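Local coordinates for DNA/pantothenate metabolism flavoprotein (Streptomyces sparsogenes DSM 40356, PDB 7CFU) that binds flavin mononucleotide and probably acts as an FMN-dependent cysteine decarboxylase, catalysing the oxidative decarboxylation of a cysteine residue during biosynthesis, at residues P78-W82 / D122-A126. Sequence-based numbering, arbitrary orientation.
With FMN (flavin mononucleotide), chain B.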
loop_
_atom_site.group_PDB
_atom_site.type_symbol
_atom_site.label_atom_id
_atom_site.label_comp_id
_atom_site.label_asym_id
_atom_site.label_seq_id
_atom_site.Cartn_x
_atom_site.Cartn_y
_atom_site.Cartn_z
ATOM N N PRO A 78 18.030 18.180 -4.896
ATOM C CA PRO A 78 19.063 17.588 -4.040
ATOM C C PRO A 78 19.104 16.077 -4.212
ATOM O O PRO A 78 18.093 15.429 -4.484
ATOM C CB PRO A 78 18.630 17.982 -2.622
ATOM C CG PRO A 78 17.158 18.230 -2.729
ATOM C CD PRO A 78 16.931 18.778 -4.117
ATOM N N VAL A 79 20.294 15.520 -4.078
ATOM C CA VAL A 79 20.476 14.075 -4.085
ATOM C C VAL A 79 20.350 13.558 -2.657
ATOM O O VAL A 79 21.025 14.057 -1.749
ATOM C CB VAL A 79 21.845 13.707 -4.682
ATOM C CG1 VAL A 79 22.123 12.219 -4.520
ATOM C CG2 VAL A 79 21.907 14.132 -6.149
ATOM N N THR A 80 19.489 12.559 -2.448
ATOM C CA THR A 80 19.432 11.904 -1.143
ATOM C C THR A 80 19.613 10.399 -1.259
ATOM O O THR A 80 20.362 9.797 -0.487
ATOM C CB THR A 80 18.113 12.202 -0.419
ATOM O OG1 THR A 80 17.981 13.609 -0.228
ATOM C CG2 THR A 80 18.096 11.517 0.946
ATOM N N ASP A 81 18.909 9.772 -2.186
ATOM C CA ASP A 81 19.023 8.339 -2.392
ATOM C C ASP A 81 19.905 8.046 -3.599
ATOM O O ASP A 81 20.048 8.869 -4.506
ATOM C CB ASP A 81 17.642 7.711 -2.558
ATOM C CG ASP A 81 16.837 7.754 -1.274
ATOM O OD1 ASP A 81 17.317 7.206 -0.261
ATOM O OD2 ASP A 81 15.754 8.369 -1.262
ATOM N N TRP A 82 20.514 6.862 -3.583
ATOM C CA TRP A 82 21.339 6.416 -4.699
ATOM C C TRP A 82 20.592 6.484 -6.027
ATOM O O TRP A 82 21.200 6.764 -7.067
ATOM C CB TRP A 82 21.836 5.003 -4.420
ATOM C CG TRP A 82 22.630 4.937 -3.155
ATOM C CD1 TRP A 82 22.195 4.515 -1.930
ATOM C CD2 TRP A 82 23.985 5.353 -2.978
ATOM N NE1 TRP A 82 23.205 4.618 -1.004
ATOM C CE2 TRP A 82 24.314 5.136 -1.620
ATOM C CE3 TRP A 82 24.959 5.874 -3.838
ATOM C CZ2 TRP A 82 25.577 5.422 -1.104
ATOM C CZ3 TRP A 82 26.212 6.162 -3.324
ATOM C CH2 TRP A 82 26.512 5.931 -1.969
ATOM N N ASP A 122 25.442 6.411 3.826
ATOM C CA ASP A 122 24.464 7.085 2.980
ATOM C C ASP A 122 25.237 7.829 1.900
ATOM O O ASP A 122 26.472 7.829 1.893
ATOM C CB ASP A 122 23.546 8.021 3.782
ATOM C CG ASP A 122 24.289 9.203 4.426
ATOM O OD1 ASP A 122 25.529 9.316 4.298
ATOM O OD2 ASP A 122 23.610 10.039 5.065
ATOM N N VAL A 123 24.507 8.485 0.992
ATOM C CA VAL A 123 25.166 9.141 -0.136
ATOM C C VAL A 123 26.136 10.211 0.354
ATOM O O VAL A 123 27.278 10.293 -0.123
ATOM C CB VAL A 123 24.136 9.720 -1.126
ATOM C CG1 VAL A 123 24.841 10.571 -2.167
ATOM C CG2 VAL A 123 23.383 8.595 -1.820
ATOM N N LEU A 124 25.719 11.025 1.331
ATOM C CA LEU A 124 26.562 12.135 1.773
ATOM C C LEU A 124 27.901 11.640 2.299
ATOM O O LEU A 124 28.959 12.088 1.846
ATOM C CB LEU A 124 25.859 12.955 2.850
ATOM C CG LEU A 124 26.697 14.141 3.360
ATOM C CD1 LEU A 124 27.037 15.093 2.209
ATOM C CD2 LEU A 124 26.020 14.883 4.503
ATOM N N THR A 125 27.879 10.696 3.244
ATOM C CA THR A 125 29.129 10.293 3.876
ATOM C C THR A 125 29.984 9.464 2.931
ATOM O O THR A 125 31.213 9.464 3.051
ATOM C CB THR A 125 28.860 9.524 5.170
ATOM O OG1 THR A 125 28.015 8.399 4.902
ATOM C CG2 THR A 125 28.186 10.448 6.206
ATOM N N ALA A 126 29.355 8.781 1.970
ATOM C CA ALA A 126 30.112 8.110 0.921
ATOM C C ALA A 126 30.769 9.122 -0.003
ATOM O O ALA A 126 31.897 8.915 -0.462
ATOM C CB ALA A 126 29.198 7.181 0.113
HETATM N N1 FMN B . 31.331 1.836 -1.816
HETATM C C2 FMN B . 32.575 1.273 -1.640
HETATM O O2 FMN B . 33.192 1.486 -0.595
HETATM N N3 FMN B . 33.120 0.473 -2.636
HETATM C C4 FMN B . 32.429 0.239 -3.816
HETATM O O4 FMN B . 32.922 -0.465 -4.709
HETATM C C4A FMN B . 31.171 0.805 -3.991
HETATM N N5 FMN B . 30.459 0.577 -5.157
HETATM C C5A FMN B . 29.209 1.133 -5.320
HETATM C C6 FMN B . 28.500 0.894 -6.491
HETATM C C7 FMN B . 27.239 1.456 -6.664
HETATM C C7M FMN B . 26.469 1.204 -7.934
HETATM C C8 FMN B . 26.684 2.251 -5.665
HETATM C C8M FMN B . 25.322 2.848 -5.881
HETATM C C9 FMN B . 27.399 2.496 -4.485
HETATM C C9A FMN B . 28.664 1.930 -4.312
HETATM N N10 FMN B . 29.391 2.159 -3.151
HETATM C C10 FMN B . 30.630 1.601 -2.985
HETATM C "C1'" FMN B . 28.832 3.000 -2.043
HETATM C "C2'" FMN B . 28.217 2.047 -1.028
HETATM O "O2'" FMN B . 27.174 1.309 -1.655
HETATM C "C3'" FMN B . 27.711 2.852 0.171
HETATM O "O3'" FMN B . 28.801 3.360 0.910
HETATM C "C4'" FMN B . 26.807 2.014 1.067
HETATM O "O4'" FMN B . 26.322 2.809 2.134
HETATM C "C5'" FMN B . 27.543 0.818 1.642
HETATM O "O5'" FMN B . 26.551 0.008 2.233
HETATM P P FMN B . 26.925 -1.370 2.961
HETATM O O1P FMN B . 25.974 -1.601 4.125
HETATM O O2P FMN B . 26.802 -2.479 1.937
HETATM O O3P FMN B . 28.358 -1.304 3.447
HETATM O O HOH W 1 21.633 8.083 1.208
#
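Trp82 carries the tight part of the contact, a cluster with Val123, Ala126 and the bound FMN. Val123 CG2 stands over the six-membered ring of the indole in a CH-pi contact, 3.6 Å from its centroid and only 14° off the normal. That methyl is anti to the carbonyl carbon of Val123, which leaves CG1 (anti to the backbone N, chi1 171°) to meet Val79 CG1. The opposite face of the indole is met, without stacking, by the dimethylbenzene rim of the flavin and the start of the ribityl chain, Trp82 CZ2 lying 3.6 Å from FMN C3'. Ala126 CB touches the ring edge near its plane, 3.6 Å from Trp82 CH2. With the indole cut back to an alanine, Val123 CG2 and Ala126 CB are likely to lose their aromatic partner, and a gap would open beside the ribityl chain. Packing is looser toward Val79, where a single methyl contact of 4.0 Å joins Val79 CG1 to Val123 CG1, and at Thr80. No hydrogen bond joins the segments directly; one water donates to Thr80 O and accepts from Val123 N. Asp122 is the N-cap: its OD1 takes Thr125 N nearly along the C-O axis and Thr125 OG1 from the opposite face of the carboxylate plane. The carboxylate of Asp81 is paired through OD2 with Arg62. Trp82 and Ala126 belong to an FMN pocket completed by a neighbouring subunit, whose Gln60 packs on Trp82, consistent with the interface-bound flavin and Rossmann-like parallel sheet of this flavoprotein family. Within the chain, the loop after helix 67-74 joins its backbone at Val79 to strand 52-57, an outermost strand of the sheet, while Val123, at the start of helix 123-130, packs on Val56 of that strand and Ala91 of helix 91-98.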